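Local coordinates for protein ecto-NAD+ glycohydrolase (CD38 molecule) (Bos taurus, PDB 3GC6) that is a glycosylated, disulfide-bonded ectoenzyme of the ADP-ribosyl cyclase family, with a parallel beta sheet flanked by helices, at residues N190-D204 with R228-R240. The protein carries 1 engineered substitution. Residues are numbered along the deposited sequence; the frame is centred on the assembly and turned at random.
Sequences NLRPQVELEAWLVHD and RNVKFRCMDNLSR. With NAG (2-acetamido-2-deoxy-beta-D-glucopyranose), chain C.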
ATOM      1  N   ASN A 190     -12.070 -28.366  -4.477  1.00  4.58           N
ATOM      2  CA  ASN A 190     -12.132 -27.538  -3.280  1.00  4.55           C
ATOM      3  C   ASN A 190     -12.986 -26.280  -3.461  1.00  4.54           C
ATOM      4  O   ASN A 190     -13.011 -25.433  -2.569  1.00  4.68           O
ATOM      5  CB  ASN A 190     -10.734 -27.187  -2.791  1.00  4.95           C
ATOM      6  CG  ASN A 190     -10.046 -28.371  -2.186  1.00  5.16           C
ATOM      7  OD1 ASN A 190      -9.011 -28.851  -2.688  1.00  5.98           O
ATOM      8  ND2 ASN A 190     -10.635 -28.882  -1.112  1.00  6.17           N
ATOM      9  N   LEU A 191     -13.683 -26.197  -4.588  1.00  4.36           N
ATOM     10  CA  LEU A 191     -14.572 -25.041  -4.827  1.00  4.31           C
ATOM     11  C   LEU A 191     -15.616 -24.932  -3.727  1.00  4.21           C
ATOM     12  O   LEU A 191     -16.202 -25.928  -3.308  1.00  4.23           O
ATOM     13  CB  LEU A 191     -15.304 -25.178  -6.169  1.00  4.12           C
ATOM     14  CG  LEU A 191     -14.490 -24.747  -7.368  1.00  5.48           C
ATOM     15  CD1 LEU A 191     -15.235 -25.199  -8.651  1.00  5.93           C
ATOM     16  CD2 LEU A 191     -14.241 -23.205  -7.361  1.00  5.36           C
ATOM     17  N   ARG A 192     -15.879 -23.707  -3.282  1.00  4.05           N
ATOM     18  CA  ARG A 192     -16.932 -23.474  -2.292  1.00  4.15           C
ATOM     19  C   ARG A 192     -18.248 -24.024  -2.828  1.00  4.15           C
ATOM     20  O   ARG A 192     -18.623 -23.748  -3.978  1.00  4.16           O
ATOM     21  CB  ARG A 192     -17.098 -21.974  -2.013  1.00  4.19           C
ATOM     22  CG  ARG A 192     -18.079 -21.723  -0.876  1.00  4.42           C
ATOM     23  CD  ARG A 192     -18.552 -20.272  -0.867  1.00  4.31           C
ATOM     24  NE  ARG A 192     -17.497 -19.289  -0.691  1.00  4.48           N
ATOM     25  CZ  ARG A 192     -17.137 -18.779   0.503  1.00  4.08           C
ATOM     26  NH1 ARG A 192     -17.677 -19.230   1.626  1.00  4.82           N
ATOM     27  NH2 ARG A 192     -16.191 -17.850   0.575  1.00  4.82           N
ATOM     28  N   PRO A 193     -18.944 -24.829  -2.004  1.00  4.31           N
ATOM     29  CA  PRO A 193     -20.208 -25.348  -2.546  1.00  4.62           C
ATOM     30  C   PRO A 193     -21.173 -24.233  -2.963  1.00  4.71           C
ATOM     31  O   PRO A 193     -21.184 -23.146  -2.371  1.00  4.59           O
ATOM     32  CB  PRO A 193     -20.775 -26.182  -1.395  1.00  4.71           C
ATOM     33  CG  PRO A 193     -19.551 -26.609  -0.650  1.00  4.83           C
ATOM     34  CD  PRO A 193     -18.635 -25.381  -0.681  1.00  4.69           C
ATOM     35  N   GLN A 194     -22.004 -24.543  -3.960  1.00  4.63           N
ATOM     36  CA  GLN A 194     -23.098 -23.660  -4.407  1.00  4.57           C
ATOM     37  C   GLN A 194     -22.685 -22.384  -5.142  1.00  4.71           C
ATOM     38  O   GLN A 194     -23.539 -21.551  -5.458  1.00  5.04           O
ATOM     39  CB  GLN A 194     -24.048 -23.326  -3.252  1.00  4.98           C
ATOM     40  CG  GLN A 194     -24.731 -24.573  -2.742  1.00  5.38           C
ATOM     41  CD  GLN A 194     -25.731 -24.310  -1.623  1.00  6.40           C
ATOM     42  OE1 GLN A 194     -26.513 -23.370  -1.702  1.00  8.62           O
ATOM     43  NE2 GLN A 194     -25.711 -25.134  -0.600  1.00  6.92           N
ATOM     44  N   VAL A 195     -21.394 -22.227  -5.431  1.00  4.33           N
ATOM     45  CA  VAL A 195     -21.043 -21.244  -6.471  1.00  4.44           C
ATOM     46  C   VAL A 195     -21.583 -21.749  -7.829  1.00  4.50           C
ATOM     47  O   VAL A 195     -22.094 -22.869  -7.921  1.00  4.53           O
ATOM     48  CB  VAL A 195     -19.522 -20.935  -6.531  1.00  4.46           C
ATOM     49  CG1 VAL A 195     -19.016 -20.542  -5.155  1.00  4.66           C
ATOM     50  CG2 VAL A 195     -18.742 -22.120  -7.055  1.00  4.70           C
ATOM     51  N   GLU A 196     -21.498 -20.905  -8.859  1.00  4.58           N
ATOM     52  CA  GLU A 196     -21.861 -21.327 -10.202  1.00  4.80           C
ATOM     53  C   GLU A 196     -20.613 -21.233 -11.041  1.00  4.88           C
ATOM     54  O   GLU A 196     -19.819 -20.275 -10.904  1.00  5.43           O
ATOM     55  CB  GLU A 196     -22.972 -20.462 -10.811  1.00  5.15           C
ATOM     56  CG  GLU A 196     -24.198 -20.396  -9.896  1.00  6.17           C
ATOM     57  CD  GLU A 196     -25.432 -19.866 -10.579  1.00  8.44           C
ATOM     58  OE1 GLU A 196     -25.355 -19.544 -11.785  1.00  9.22           O
ATOM     59  OE2 GLU A 196     -26.480 -19.791  -9.889  1.00  9.41           O
ATOM     60  N   LEU A 197     -20.398 -22.225 -11.884  1.00  4.56           N
ATOM     61  CA  LEU A 197     -19.175 -22.229 -12.674  1.00  4.42           C
ATOM     62  C   LEU A 197     -19.496 -22.269 -14.151  1.00  4.59           C
ATOM     63  O   LEU A 197     -20.301 -23.115 -14.610  1.00  4.76           O
ATOM     64  CB  LEU A 197     -18.299 -23.432 -12.277  1.00  4.71           C
ATOM     65  CG  LEU A 197     -16.927 -23.554 -12.953  1.00  5.04           C
ATOM     66  CD1 LEU A 197     -15.927 -24.257 -12.000  1.00  6.02           C
ATOM     67  CD2 LEU A 197     -17.030 -24.285 -14.283  1.00  6.13           C
ATOM     68  N   GLU A 198     -18.872 -21.359 -14.893  1.00  4.57           N
ATOM     69  CA  GLU A 198     -18.947 -21.382 -16.340  1.00  4.77           C
ATOM     70  C   GLU A 198     -17.599 -21.789 -16.894  1.00  5.24           C
ATOM     71  O   GLU A 198     -16.553 -21.203 -16.537  1.00  5.24           O
ATOM     72  CB  GLU A 198     -19.256 -20.000 -16.907  1.00  5.18           C
ATOM     73  CG  GLU A 198     -20.510 -19.412 -16.447  1.00  5.95           C
ATOM     74  CD  GLU A 198     -20.651 -17.991 -16.959  1.00  8.16           C
ATOM     75  OE1 GLU A 198     -19.775 -17.527 -17.743  1.00  8.76           O
ATOM     76  OE2 GLU A 198     -21.636 -17.358 -16.571  1.00  9.46           O
ATOM     77  N   ALA A 199     -17.613 -22.783 -17.775  1.00  4.61           N
ATOM     78  CA  ALA A 199     -16.388 -23.201 -18.465  1.00  4.58           C
ATOM     79  C   ALA A 199     -16.481 -22.817 -19.930  1.00  4.52           C
ATOM     80  O   ALA A 199     -17.531 -22.962 -20.556  1.00  4.32           O
ATOM     81  CB  ALA A 199     -16.200 -24.681 -18.355  1.00  5.11           C
ATOM     82  N   TRP A 200     -15.364 -22.333 -20.441  1.00  4.36           N
ATOM     83  CA  TRP A 200     -15.243 -21.940 -21.823  1.00  4.52           C
ATOM     84  C   TRP A 200     -14.116 -22.771 -22.436  1.00  4.42           C
ATOM     85  O   TRP A 200     -12.967 -22.673 -21.986  1.00  4.15           O
ATOM     86  CB  TRP A 200     -14.880 -20.450 -21.859  1.00  5.20           C
ATOM     87  CG  TRP A 200     -15.969 -19.582 -21.268  1.00  5.37           C
ATOM     88  CD1 TRP A 200     -16.109 -19.199 -19.957  1.00  6.24           C
ATOM     89  CD2 TRP A 200     -17.060 -18.999 -21.982  1.00  6.83           C
ATOM     90  NE1 TRP A 200     -17.245 -18.410 -19.816  1.00  7.26           N
ATOM     91  CE2 TRP A 200     -17.846 -18.287 -21.044  1.00  6.56           C
ATOM     92  CE3 TRP A 200     -17.462 -19.034 -23.321  1.00  6.62           C
ATOM     93  CZ2 TRP A 200     -19.005 -17.590 -21.414  1.00  7.42           C
ATOM     94  CZ3 TRP A 200     -18.615 -18.323 -23.697  1.00  7.40           C
ATOM     95  CH2 TRP A 200     -19.371 -17.619 -22.737  1.00  6.87           C
ATOM     96  N   LEU A 201     -14.419 -23.609 -23.439  1.00  4.44           N
ATOM     97  CA  LEU A 201     -13.377 -24.400 -24.092  1.00  4.30           C
ATOM     98  C   LEU A 201     -13.005 -23.700 -25.398  1.00  4.69           C
ATOM     99  O   LEU A 201     -13.821 -23.670 -26.322  1.00  4.78           O
ATOM    100  CB  LEU A 201     -13.870 -25.825 -24.410  1.00  4.43           C
ATOM    101  CG  LEU A 201     -13.812 -26.819 -23.235  1.00  4.91           C
ATOM    102  CD1 LEU A 201     -14.716 -26.392 -22.094  1.00  5.57           C
ATOM    103  CD2 LEU A 201     -14.198 -28.210 -23.732  1.00  5.20           C
ATOM    104  N   VAL A 202     -11.788 -23.186 -25.450  1.00  4.67           N
ATOM    105  CA  VAL A 202     -11.372 -22.271 -26.509  1.00  4.95           C
ATOM    106  C   VAL A 202     -10.287 -22.956 -27.339  1.00  5.05           C
ATOM    107  O   VAL A 202      -9.349 -23.539 -26.799  1.00  5.17           O
ATOM    108  CB  VAL A 202     -10.858 -20.931 -25.887  1.00  4.84           C
ATOM    109  CG1 VAL A 202     -10.513 -19.952 -27.014  1.00  5.30           C
ATOM    110  CG2 VAL A 202     -11.949 -20.318 -25.000  1.00  4.95           C
ATOM    111  N   HIS A 203     -10.429 -22.907 -28.670  1.00  5.54           N
ATOM    112  CA  HIS A 203      -9.484 -23.579 -29.539  1.00  5.94           C
ATOM    113  C   HIS A 203      -8.671 -22.545 -30.294  1.00  6.67           C
ATOM    114  O   HIS A 203      -9.044 -21.370 -30.385  1.00  6.60           O
ATOM    115  CB  HIS A 203     -10.192 -24.526 -30.543  1.00  6.09           C
ATOM    116  CG  HIS A 203     -11.082 -23.830 -31.523  1.00  6.23           C
ATOM    117  ND1 HIS A 203     -10.598 -23.172 -32.641  1.00  7.47           N
ATOM    118  CD2 HIS A 203     -12.426 -23.677 -31.548  1.00  6.84           C
ATOM    119  CE1 HIS A 203     -11.610 -22.644 -33.306  1.00  7.77           C
ATOM    120  NE2 HIS A 203     -12.729 -22.935 -32.664  1.00  8.23           N
ATOM    121  N   ASP A 204      -7.556 -23.008 -30.833  1.00  7.05           N
ATOM    122  CA  ASP A 204      -6.668 -22.115 -31.554  1.00  7.86           C
ATOM    123  C   ASP A 204      -7.175 -21.761 -32.934  1.00  8.17           C
ATOM    124  O   ASP A 204      -7.846 -22.561 -33.569  1.00  8.38           O
ATOM    125  CB  ASP A 204      -5.274 -22.696 -31.533  1.00  7.85           C
ATOM    126  CG  ASP A 204      -4.664 -22.584 -30.153  1.00  8.69           C
ATOM    127  OD1 ASP A 204      -4.410 -21.440 -29.727  1.00  9.96           O
ATOM    128  OD2 ASP A 204      -4.474 -23.617 -29.486  1.00  9.11           O
ATOM    129  N   ARG A 228     -19.967 -31.017  -5.492  1.00  5.96           N
ATOM    130  CA  ARG A 228     -19.832 -29.765  -4.728  1.00  5.88           C
ATOM    131  C   ARG A 228     -21.135 -28.961  -4.749  1.00  5.76           C
ATOM    132  O   ARG A 228     -21.166 -27.834  -4.246  1.00  5.72           O
ATOM    133  CB  ARG A 228     -18.730 -28.856  -5.313  1.00  5.91           C
ATOM    134  CG  ARG A 228     -17.337 -29.479  -5.543  1.00  6.26           C
ATOM    135  CD  ARG A 228     -16.670 -29.931  -4.269  1.00  6.29           C
ATOM    136  NE  ARG A 228     -16.406 -28.828  -3.343  1.00  5.09           N
ATOM    137  CZ  ARG A 228     -16.187 -28.980  -2.044  1.00  6.30           C
ATOM    138  NH1 ARG A 228     -16.196 -30.202  -1.501  1.00  7.00           N
ATOM    139  NH2 ARG A 228     -15.949 -27.916  -1.281  1.00  6.92           N
ATOM    140  N   ASN A 229     -22.204 -29.508  -5.334  1.00  5.70           N
ATOM    141  CA  ASN A 229     -23.432 -28.744  -5.544  1.00  5.82           C
ATOM    142  C   ASN A 229     -23.177 -27.412  -6.244  1.00  5.78           C
ATOM    143  O   ASN A 229     -23.717 -26.383  -5.865  1.00  5.83           O
ATOM    144  CB  ASN A 229     -24.146 -28.499  -4.199  1.00  5.85           C
ATOM    145  CG  ASN A 229     -25.610 -28.159  -4.358  1.00  7.19           C
ATOM    146  OD1 ASN A 229     -26.176 -28.236  -5.456  1.00  8.69           O
ATOM    147  ND2 ASN A 229     -26.252 -27.781  -3.240  1.00  8.68           N
ATOM    148  N   VAL A 230     -22.353 -27.462  -7.289  1.00  4.96           N
ATOM    149  CA  VAL A 230     -22.013 -26.284  -8.074  1.00  5.17           C
ATOM    150  C   VAL A 230     -22.674 -26.388  -9.449  1.00  5.36           C
ATOM    151  O   VAL A 230     -22.421 -27.337 -10.190  1.00  5.56           O
ATOM    152  CB  VAL A 230     -20.479 -26.193  -8.196  1.00  4.81           C
ATOM    153  CG1 VAL A 230     -20.063 -25.253  -9.321  1.00  4.96           C
ATOM    154  CG2 VAL A 230     -19.865 -25.754  -6.877  1.00  4.92           C
ATOM    155  N   LYS A 231     -23.523 -25.416  -9.788  1.00  5.52           N
ATOM    156  CA  LYS A 231     -24.183 -25.369 -11.094  1.00  5.99           C
ATOM    157  C   LYS A 231     -23.102 -25.192 -12.156  1.00  5.70           C
ATOM    158  O   LYS A 231     -22.164 -24.435 -11.954  1.00  5.99           O
ATOM    159  CB  LYS A 231     -25.147 -24.187 -11.168  1.00  6.37           C
ATOM    160  CG  LYS A 231     -25.763 -23.959 -12.543  1.00  8.35           C
ATOM    161  CD  LYS A 231     -27.177 -23.335 -12.448  1.00 10.64           C
ATOM    162  CE  LYS A 231     -27.614 -22.687 -13.786  1.00 11.67           C
ATOM    163  NZ  LYS A 231     -27.073 -23.368 -15.004  1.00 13.02           N
ATOM    164  N   PHE A 232     -23.253 -25.875 -13.283  1.00  5.48           N
ATOM    165  CA  PHE A 232     -22.220 -25.877 -14.317  1.00  5.16           C
ATOM    166  C   PHE A 232     -22.817 -25.508 -15.659  1.00  5.42           C
ATOM    167  O   PHE A 232     -23.817 -26.113 -16.088  1.00  5.55           O
ATOM    168  CB  PHE A 232     -21.594 -27.281 -14.376  1.00  5.17           C
ATOM    169  CG  PHE A 232     -20.502 -27.443 -15.385  1.00  5.16           C
ATOM    170  CD1 PHE A 232     -19.494 -26.501 -15.500  1.00  5.59           C
ATOM    171  CD2 PHE A 232     -20.456 -28.566 -16.191  1.00  5.94           C
ATOM    172  CE1 PHE A 232     -18.446 -26.681 -16.423  1.00  5.32           C
ATOM    173  CE2 PHE A 232     -19.431 -28.743 -17.134  1.00  6.11           C
ATOM    174  CZ  PHE A 232     -18.427 -27.820 -17.243  1.00  5.38           C
ATOM    175  N   ARG A 233     -22.212 -24.534 -16.332  0.50  5.19           N
ATOM    176  CA  ARG A 233     -22.586 -24.190 -17.697  0.50  5.11           C
ATOM    177  C   ARG A 233     -21.317 -24.259 -18.520  0.50  5.23           C
ATOM    178  O   ARG A 233     -20.310 -23.652 -18.141  0.50  5.30           O
ATOM    179  CB  ARG A 233     -23.165 -22.773 -17.761  0.50  5.12           C
ATOM    180  CG  ARG A 233     -24.508 -22.606 -17.064  0.50  5.50           C
ATOM    181  CD  ARG A 233     -25.043 -21.186 -17.239  0.50  5.92           C
ATOM    182  NE  ARG A 233     -24.295 -20.207 -16.449  0.50  6.85           N
ATOM    183  CZ  ARG A 233     -24.439 -20.055 -15.139  0.50  7.29           C
ATOM    184  NH1 ARG A 233     -25.297 -20.822 -14.479  0.50  7.19           N
ATOM    185  NH2 ARG A 233     -23.719 -19.150 -14.489  0.50  7.86           N
ATOM    186  N   CYS A 234     -21.361 -24.988 -19.635  1.00  5.01           N
ATOM    187  CA  CYS A 234     -20.199 -25.174 -20.462  1.00  5.15           C
ATOM    188  C   CYS A 234     -20.438 -24.682 -21.891  1.00  5.33           C
ATOM    189  O   CYS A 234     -21.474 -25.002 -22.501  1.00  5.11           O
ATOM    190  CB  CYS A 234     -19.808 -26.662 -20.446  1.00  5.19           C
ATOM    191  SG  CYS A 234     -18.274 -27.068 -21.245  1.00  5.65           S
ATOM    192  N   MET A 235     -19.476 -23.919 -22.407  0.50  4.98           N
ATOM    193  CA  MET A 235     -19.555 -23.325 -23.736  0.50  5.26           C
ATOM    194  C   MET A 235     -18.290 -23.688 -24.519  0.50  5.05           C
ATOM    195  O   MET A 235     -17.191 -23.609 -23.972  0.50  5.13           O
ATOM    196  CB  MET A 235     -19.672 -21.798 -23.598  0.50  5.39           C
ATOM    197  CG  MET A 235     -21.052 -21.255 -23.151  0.50  5.92           C
ATOM    198  SD  MET A 235     -21.636 -21.469 -21.441  0.50  6.77           S
ATOM    199  CE  MET A 235     -20.222 -20.882 -20.481  0.50  3.80           C
ATOM    200  N   ASP A 236     -18.422 -24.104 -25.786  1.00  5.15           N
ATOM    201  CA  ASP A 236     -17.276 -24.560 -26.551  1.00  5.19           C
ATOM    202  C   ASP A 236     -17.369 -24.081 -28.009  1.00  5.31           C
ATOM    203  O   ASP A 236     -18.147 -23.191 -28.332  1.00  5.51           O
ATOM    204  CB  ASP A 236     -17.163 -26.096 -26.482  1.00  5.35           C
ATOM    205  CG  ASP A 236     -18.404 -26.794 -27.045  1.00  6.24           C
ATOM    206  OD1 ASP A 236     -19.113 -26.166 -27.849  1.00  6.13           O
ATOM    207  OD2 ASP A 236     -18.693 -27.957 -26.668  1.00  6.69           O
ATOM    208  N   ASN A 237     -16.529 -24.665 -28.844  1.00  5.70           N
ATOM    209  CA  ASN A 237     -16.438 -24.343 -30.255  1.00  6.37           C
ATOM    210  C   ASN A 237     -16.264 -22.849 -30.472  1.00  6.51           C
ATOM    211  O   ASN A 237     -16.995 -22.236 -31.241  1.00  7.25           O
ATOM    212  CB  ASN A 237     -17.663 -24.872 -31.010  1.00  6.68           C
ATOM    213  CG  ASN A 237     -17.376 -25.047 -32.496  1.00  7.93           C
ATOM    214  OD1 ASN A 237     -16.206 -25.105 -32.908  1.00 10.07           O
ATOM    215  ND2 ASN A 237     -18.423 -25.115 -33.299  1.00  9.33           N
ATOM    216  N   LEU A 238     -15.330 -22.271 -29.721  1.00  6.33           N
ATOM    217  CA  LEU A 238     -15.002 -20.830 -29.825  1.00  6.20           C
ATOM    218  C   LEU A 238     -13.520 -20.671 -30.068  1.00  5.78           C
ATOM    219  O   LEU A 238     -12.703 -21.292 -29.391  1.00  5.70           O
ATOM    220  CB  LEU A 238     -15.308 -20.099 -28.486  1.00  6.65           C
ATOM    221  CG  LEU A 238     -16.761 -19.934 -28.079  1.00  8.02           C
ATOM    222  CD1 LEU A 238     -16.804 -19.463 -26.631  1.00  8.63           C
ATOM    223  CD2 LEU A 238     -17.488 -18.944 -28.986  1.00  9.47           C
ATOM    224  N   SER A 239     -13.144 -19.810 -31.020  1.00  5.12           N
ATOM    225  CA  SER A 239     -11.750 -19.458 -31.185  1.00  4.91           C
ATOM    226  C   SER A 239     -11.384 -18.450 -30.101  1.00  4.73           C
ATOM    227  O   SER A 239     -12.269 -17.886 -29.433  1.00  5.05           O
ATOM    228  CB  SER A 239     -11.525 -18.790 -32.563  1.00  4.77           C
ATOM    229  OG  SER A 239     -12.219 -17.552 -32.599  1.00  5.02           O
ATOM    230  N   ARG A 240     -10.094 -18.155 -29.977  1.00  5.11           N
ATOM    231  CA  ARG A 240      -9.668 -17.106 -29.049  1.00  5.08           C
ATOM    232  C   ARG A 240     -10.393 -15.773 -29.269  1.00  4.83           C
ATOM    233  O   ARG A 240     -10.872 -15.143 -28.322  1.00  4.80           O
ATOM    234  CB  ARG A 240      -8.162 -16.876 -29.137  1.00  5.59           C
ATOM    235  CG  ARG A 240      -7.331 -18.050 -28.685  1.00  6.26           C
ATOM    236  CD  ARG A 240      -5.849 -17.695 -28.741  1.00  8.25           C
ATOM    237  NE  ARG A 240      -5.001 -18.883 -28.688  1.00  9.06           N
ATOM    238  CZ  ARG A 240      -4.071 -19.091 -27.764  1.00  9.70           C
ATOM    239  NH1 ARG A 240      -3.853 -18.190 -26.809  1.00  9.79           N
ATOM    240  NH2 ARG A 240      -3.350 -20.206 -27.801  1.00  9.53           N
TER
HETATM  241  C1  NAG C   1      -3.614 -25.217 -25.860  1.00  5.44           C
HETATM  242  C2  NAG C   1      -3.322 -23.720 -26.049  1.00  6.08           C
HETATM  243  C3  NAG C   1      -2.084 -23.548 -26.948  1.00  6.75           C
HETATM  244  C4  NAG C   1      -0.901 -24.446 -26.556  1.00  7.64           C
HETATM  245  C5  NAG C   1      -1.391 -25.875 -26.336  1.00  7.20           C
HETATM  246  C6  NAG C   1      -0.291 -26.822 -25.824  1.00  7.26           C
HETATM  247  C7  NAG C   1      -5.246 -22.196 -25.932  1.00  5.58           C
HETATM  248  C8  NAG C   1      -6.489 -21.716 -26.616  1.00  5.96           C
HETATM  249  N2  NAG C   1      -4.462 -23.022 -26.651  1.00  5.56           N
HETATM  250  O3  NAG C   1      -1.698 -22.189 -27.001  1.00  8.00           O
HETATM  251  O4  NAG C   1       0.096 -24.425 -27.590  1.00  8.94           O
HETATM  252  O5  NAG C   1      -2.433 -25.839 -25.374  1.00  6.80           O
HETATM  253  O6  NAG C   1       0.337 -26.278 -24.680  1.00  8.19           O
HETATM  254  O7  NAG C   1      -4.981 -21.827 -24.784  1.00  5.61           O
HETATM  255  O   HOH W   1     -24.342 -27.477  -0.498  1.00 12.32           O
HETATM  256  O   HOH W   2     -24.793 -23.592  -7.847  1.00  8.11           O
HETATM  257  O   HOH W   3     -13.404 -24.833 -28.796  1.00  6.09           O
HETATM  258  O   HOH W   4     -14.889 -21.416 -33.832  1.00  8.85           O
HETATM  259  O   HOH W   5      -8.043 -19.118 -31.549  1.00 15.06           O
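Leu191 O is gripped side-on by Arg228, whose NE and NH2 each donate to it at 2.9 Å. The oxygen lies in the guanidinium plane, and bends at chi2 and chi3 (both -63°) fold the arginine back to reach it. Further on, strands 196-203 and 231-236 run parallel, joined by backbone hydrogen bonds, the first from Leu197 N to Lys231 O (2.8 Å) and a later one from Leu201 N to Met235 O.

On one face Arg233, in one of two conformers, turns both terminal nitrogens end-on to Glu196 OE1, NH1 at 3.0 Å, while NH2 also makes a weak, long salt bridge to Glu198 OE2. Further along, Met235, also in one of two conformers, curls over Trp200: CE sits 3.8 Å from the six-membered ring centroid, a CH-pi contact, with SD higher above the same face. Leu238 CD1 meets that ring at its edge. Past the corner at Asn237, Arg240 reaches back to Asp204, its NE donating to OD1 (2.8 Å); Asp204 OD2 accepts from the N-acetylglucosamine N2 (2.9 Å), so one carboxylate links the start of helix 240-244 to the glycan.

The pair closes a beta-alpha-beta unit: helix 216-227 covers Phe232, strand 231-236 is outermost in the chain's four-stranded parallel sheet, and strand 164-170 flanks 196-203 on its other side.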